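Local coordinates for In2-1 family protein, glutathione transferase lambda3 (Populus trichocarpa, PDB 4PQI), which probably acts as a glutathione-dependent thiol transferase, a monomeric lambda-class plant enzyme that binds glutathione in its thioredoxin-like N-terminal domain, at residues 33-38 with 60-65; 27-32 with 91-96. All blocks are in the same frame, centred on the assembly; numbering follows the deposited sequence.

Interaction 1: residues 33-38 with 60-65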
# COMPACT_ATOMS: atom_id res chain seq x y z
N THR A 33 -17.45 -1.41 11.37
CA THR A 33 -16.67 -1.23 10.15
C THR A 33 -15.46 -2.18 10.08
O THR A 33 -14.67 -2.27 11.02
CB THR A 33 -16.21 0.23 10.04
OG1 THR A 33 -17.37 1.07 9.91
CG2 THR A 33 -15.30 0.42 8.84
N LYS A 34 -15.33 -2.91 8.97
CA LYS A 34 -14.32 -3.95 8.88
C LYS A 34 -13.51 -3.87 7.58
O LYS A 34 -14.07 -3.65 6.51
CB LYS A 34 -14.96 -5.35 9.00
CG LYS A 34 -15.91 -5.52 10.20
CD LYS A 34 -16.30 -6.98 10.40
CE LYS A 34 -17.45 -7.10 11.40
NZ LYS A 34 -18.67 -6.40 10.91
N LEU A 35 -12.20 -4.06 7.70
CA LEU A 35 -11.32 -4.18 6.54
C LEU A 35 -10.87 -5.64 6.36
O LEU A 35 -10.05 -6.13 7.14
CB LEU A 35 -10.10 -3.29 6.73
CG LEU A 35 -9.07 -3.32 5.60
CD1 LEU A 35 -9.69 -2.79 4.30
CD2 LEU A 35 -7.84 -2.51 5.99
N TYR A 36 -11.42 -6.32 5.35
CA TYR A 36 -11.04 -7.69 5.02
C TYR A 36 -9.71 -7.61 4.28
O TYR A 36 -9.58 -6.85 3.31
CB TYR A 36 -12.11 -8.37 4.16
CG TYR A 36 -13.42 -8.53 4.90
CD1 TYR A 36 -13.67 -9.67 5.66
CD2 TYR A 36 -14.37 -7.52 4.90
CE1 TYR A 36 -14.86 -9.80 6.38
CE2 TYR A 36 -15.56 -7.64 5.61
CZ TYR A 36 -15.80 -8.79 6.35
OH TYR A 36 -16.98 -8.91 7.06
N THR A 37 -8.71 -8.35 4.76
CA THR A 37 -7.35 -8.09 4.33
C THR A 37 -6.48 -9.33 4.43
O THR A 37 -6.94 -10.39 4.86
CB THR A 37 -6.76 -6.94 5.16
OG1 THR A 37 -5.47 -6.59 4.65
CG2 THR A 37 -6.64 -7.33 6.63
N CYS A 38 -5.23 -9.20 3.99
CA CYS A 38 -4.19 -10.22 4.16
C CYS A 38 -2.92 -9.45 4.50
O CYS A 38 -2.57 -8.48 3.82
CB CYS A 38 -4.01 -11.06 2.88
SG CYS A 38 -2.46 -12.08 2.83
N ILE A 60 -11.85 1.02 12.40
CA ILE A 60 -11.79 0.04 11.32
C ILE A 60 -11.15 -1.26 11.78
O ILE A 60 -9.93 -1.37 11.86
CB ILE A 60 -10.99 0.59 10.12
CG1 ILE A 60 -11.61 1.91 9.62
CG2 ILE A 60 -10.88 -0.46 8.99
CD1 ILE A 60 -10.75 2.65 8.59
N LYS A 61 -11.99 -2.26 12.06
CA LYS A 61 -11.51 -3.55 12.52
C LYS A 61 -10.82 -4.30 11.38
O LYS A 61 -11.33 -4.33 10.26
CB LYS A 61 -12.67 -4.37 13.07
CG LYS A 61 -13.44 -3.72 14.22
CD LYS A 61 -12.50 -3.31 15.36
CE LYS A 61 -13.25 -2.74 16.56
NZ LYS A 61 -12.28 -2.20 17.58
N LEU A 62 -9.66 -4.89 11.65
CA LEU A 62 -9.05 -5.78 10.66
C LEU A 62 -9.64 -7.21 10.71
O LEU A 62 -9.85 -7.78 11.78
CB LEU A 62 -7.54 -5.86 10.86
CG LEU A 62 -6.78 -4.54 10.80
CD1 LEU A 62 -5.29 -4.77 11.04
CD2 LEU A 62 -7.02 -3.87 9.46
N VAL A 63 -9.90 -7.78 9.54
CA VAL A 63 -10.24 -9.19 9.42
C VAL A 63 -9.22 -9.79 8.46
O VAL A 63 -9.43 -9.77 7.24
CB VAL A 63 -11.65 -9.37 8.83
CG1 VAL A 63 -12.04 -10.85 8.80
CG2 VAL A 63 -12.67 -8.57 9.64
N PRO A 64 -8.09 -10.28 8.99
CA PRO A 64 -7.05 -10.86 8.12
C PRO A 64 -7.35 -12.32 7.74
O PRO A 64 -7.81 -13.12 8.57
CB PRO A 64 -5.79 -10.74 8.97
CG PRO A 64 -6.30 -10.94 10.38
CD PRO A 64 -7.65 -10.22 10.40
N LEU A 65 -7.09 -12.65 6.48
CA LEU A 65 -7.39 -13.96 5.92
C LEU A 65 -6.11 -14.61 5.45
O LEU A 65 -5.16 -13.92 5.08
CB LEU A 65 -8.32 -13.80 4.69
CG LEU A 65 -9.59 -12.98 4.90
CD1 LEU A 65 -10.37 -12.80 3.58
CD2 LEU A 65 -10.45 -13.66 5.98
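V63 and Y36 run alongside each other in the same sense from one face of the parallel strand pair that opens the thioredoxin-like domain; helix 42-54 connects strands 33-37 and 60-64 as a beta-alpha-beta unit. With CG1 of V63 anti to its backbone N (chi1 -176°), that methyl reaches Y36 CD1 at 3.7 Å. V63 CG2 sits over one face of the tyrosine ring and also meets K34 CB at 4.0 Å. Beyond this pair, the Y36 hydroxyl is hydrogen-bonded to E88 and the ring touches W73 and Y74. The other face of the sheet carries L35, T37, I60 and L62 and is covered partly by helix 42-54, where L35 packs on V47 and L62 on W48. Here the leucines run alongside one another, L35 CD2 to L62 CD2 at 3.8 Å, and I60 CG2 presses on L35 CB at 3.7 Å. Five backbone hydrogen bonds alternate between the strands, the shortest being L35 N to K61 O at 2.7 Å. The last of them closes the C-terminal ends of the two strands, a few residues short of C41 and L67 of the glutathione pocket: L65 N donates to T37 O at 2.8 Å.

Interaction 2: residues 27-32 with 91-96. With GSH (glutathione), chain B.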
# COMPACT_ATOMS: atom_id res chain seq x y z
N PRO A 27 -19.56 -10.99 12.32
CA PRO A 27 -20.93 -10.55 12.04
C PRO A 27 -20.92 -9.59 10.85
O PRO A 27 -20.12 -8.66 10.83
CB PRO A 27 -21.32 -9.82 13.33
CG PRO A 27 -20.50 -10.48 14.38
CD PRO A 27 -19.19 -10.80 13.74
N LEU A 28 -21.78 -9.84 9.87
CA LEU A 28 -21.80 -9.05 8.64
C LEU A 28 -22.89 -7.98 8.73
O LEU A 28 -24.04 -8.29 9.02
CB LEU A 28 -22.05 -9.98 7.44
CG LEU A 28 -22.20 -9.28 6.09
CD1 LEU A 28 -20.90 -8.56 5.75
CD2 LEU A 28 -22.57 -10.27 4.97
N PHE A 29 -22.52 -6.73 8.49
CA PHE A 29 -23.46 -5.60 8.56
C PHE A 29 -24.14 -5.49 9.92
O PHE A 29 -25.35 -5.29 10.00
CB PHE A 29 -24.50 -5.69 7.44
CG PHE A 29 -23.91 -5.63 6.06
CD1 PHE A 29 -24.35 -6.48 5.05
CD2 PHE A 29 -22.90 -4.71 5.76
CE1 PHE A 29 -23.80 -6.43 3.77
CE2 PHE A 29 -22.35 -4.65 4.48
CZ PHE A 29 -22.80 -5.51 3.49
N ASP A 30 -23.36 -5.64 10.99
CA ASP A 30 -23.84 -5.44 12.35
C ASP A 30 -23.63 -3.99 12.78
O ASP A 30 -24.00 -3.60 13.89
CB ASP A 30 -23.12 -6.38 13.33
CG ASP A 30 -21.60 -6.15 13.34
OD1 ASP A 30 -21.05 -5.62 12.36
OD2 ASP A 30 -20.95 -6.53 14.34
N GLY A 31 -23.03 -3.21 11.89
CA GLY A 31 -22.74 -1.81 12.15
C GLY A 31 -21.29 -1.53 12.47
O GLY A 31 -20.89 -0.37 12.61
N THR A 32 -20.49 -2.58 12.60
CA THR A 32 -19.06 -2.43 12.84
C THR A 32 -18.33 -2.40 11.52
O THR A 32 -18.55 -3.25 10.65
CB THR A 32 -18.49 -3.62 13.65
OG1 THR A 32 -19.11 -3.67 14.94
CG2 THR A 32 -16.99 -3.46 13.82
N GLY A 91 -23.27 -0.38 5.22
CA GLY A 91 -24.14 -1.37 4.62
C GLY A 91 -23.70 -1.85 3.25
O GLY A 91 -24.50 -2.40 2.51
N LYS A 92 -22.44 -1.63 2.90
CA LYS A 92 -21.89 -2.22 1.68
C LYS A 92 -20.45 -2.65 1.87
O LYS A 92 -19.78 -2.23 2.81
CB LYS A 92 -22.00 -1.27 0.48
CG LYS A 92 -21.54 0.15 0.73
CD LYS A 92 -21.75 1.00 -0.51
CE LYS A 92 -21.79 2.49 -0.16
NZ LYS A 92 -22.88 2.80 0.82
N ILE A 93 -19.99 -3.51 0.96
CA ILE A 93 -18.61 -3.93 0.89
C ILE A 93 -17.97 -3.31 -0.35
O ILE A 93 -18.40 -3.58 -1.47
CB ILE A 93 -18.51 -5.47 0.77
CG1 ILE A 93 -19.35 -6.16 1.85
CG2 ILE A 93 -17.07 -5.93 0.85
CD1 ILE A 93 -18.78 -6.03 3.24
N THR A 94 -16.96 -2.46 -0.15
CA THR A 94 -16.31 -1.77 -1.27
C THR A 94 -14.89 -2.29 -1.47
O THR A 94 -14.16 -2.47 -0.49
CB THR A 94 -16.26 -0.24 -1.00
OG1 THR A 94 -17.58 0.22 -0.72
CG2 THR A 94 -15.66 0.52 -2.20
N GLY A 95 -14.50 -2.53 -2.72
CA GLY A 95 -13.17 -3.04 -3.03
C GLY A 95 -12.33 -2.00 -3.75
O GLY A 95 -12.74 -0.85 -3.84
N GLU A 96 -11.17 -2.43 -4.27
CA GLU A 96 -10.21 -1.57 -4.99
C GLU A 96 -9.42 -0.66 -4.05
O GLU A 96 -9.93 0.35 -3.57
CB GLU A 96 -10.85 -0.75 -6.13
CG GLU A 96 -11.36 -1.60 -7.31
CD GLU A 96 -10.26 -2.41 -7.99
OE1 GLU A 96 -10.59 -3.32 -8.78
OE2 GLU A 96 -9.07 -2.14 -7.74
N1 GSH B . -6.89 -4.18 -8.03
CA1 GSH B . -7.08 -4.75 -6.70
C1 GSH B . -6.86 -3.69 -5.65
O11 GSH B . -7.53 -3.66 -4.59
O12 GSH B . -6.01 -2.81 -5.82
CB1 GSH B . -6.12 -5.93 -6.52
CG1 GSH B . -6.16 -6.52 -5.12
CD1 GSH B . -5.50 -7.89 -5.17
OE1 GSH B . -5.13 -8.45 -6.40
N2 GSH B . -5.27 -8.55 -4.04
CA2 GSH B . -4.67 -9.87 -4.12
C2 GSH B . -5.70 -10.95 -3.96
O2 GSH B . -6.82 -10.75 -3.13
CB2 GSH B . -3.59 -10.03 -3.04
SG2 GSH B . -2.00 -9.35 -3.57
N3 GSH B . -5.51 -12.08 -4.61
CA3 GSH B . -6.17 -13.30 -4.18
C3 GSH B . -7.03 -13.84 -5.29
O31 GSH B . -7.74 -14.86 -5.11
O32 GSH B . -7.05 -13.26 -6.40
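D30 OD1 is gripped from two directions: T32 N donates to it from above the carboxylate plane at 3.1 Å, which makes an Asx turn, and K34 NZ forms a salt bridge with it. K34 NZ also bonds to P27 O and T32 O, tying the loop to the start of strand 33-37. From this loop L28 and F29 meet the edge strand 92-95. The F29 ring comes obliquely against the backbone at the turn, its CE2 lying 3.3 Å from G91 C, close beside the peptide bond to K92, and its CZ reaches I93 CG1 at 3.9 Å. With L28 CG anti to its backbone N (chi1 175°), L28 CD1 lies over the centre of one face of the F29 ring, 4.0 Å above its plane, and also touches I93 CD1 at 4.1 Å. At the far end of 91-96 the chain enters the glutathione site. There E96, the N-cap of helix 97-107, accepts a hydrogen bond at OE2 from glutathione N1 at 3.0 Å, and S97 OG binds the same ligand. No hydrogen bond joins 27-32 to 91-96. The two segments therefore meet by van der Waals contact, of F29 with the G91-K92 peptide and of L28 and F29 with I93, while D30 holds its own turn and E96 binds glutathione.

Overall arrangement
Both interactions belong to the four-stranded mixed sheet of the N-terminal domain, whose strand order is 60-64, 33-37, 86-89, 92-95. Interaction 1 joins an outermost strand to its inner neighbour, and interaction 2 lays the loop before strand 33-37 against the opposite outermost strand. Both segments of interaction 1 fall between the two segments of interaction 2 along the chain, and 27-32 runs directly into 33-38. Their centres lie about 10 Å apart, and they touch where K61 CG packs on T32 CG2. E88, on the strand between, serves both through K34, Y36 and F29. C41 lies three residues beyond 33-38 and E96 ends 91-96, so each contact lies on a segment that leads toward the glutathione pocket.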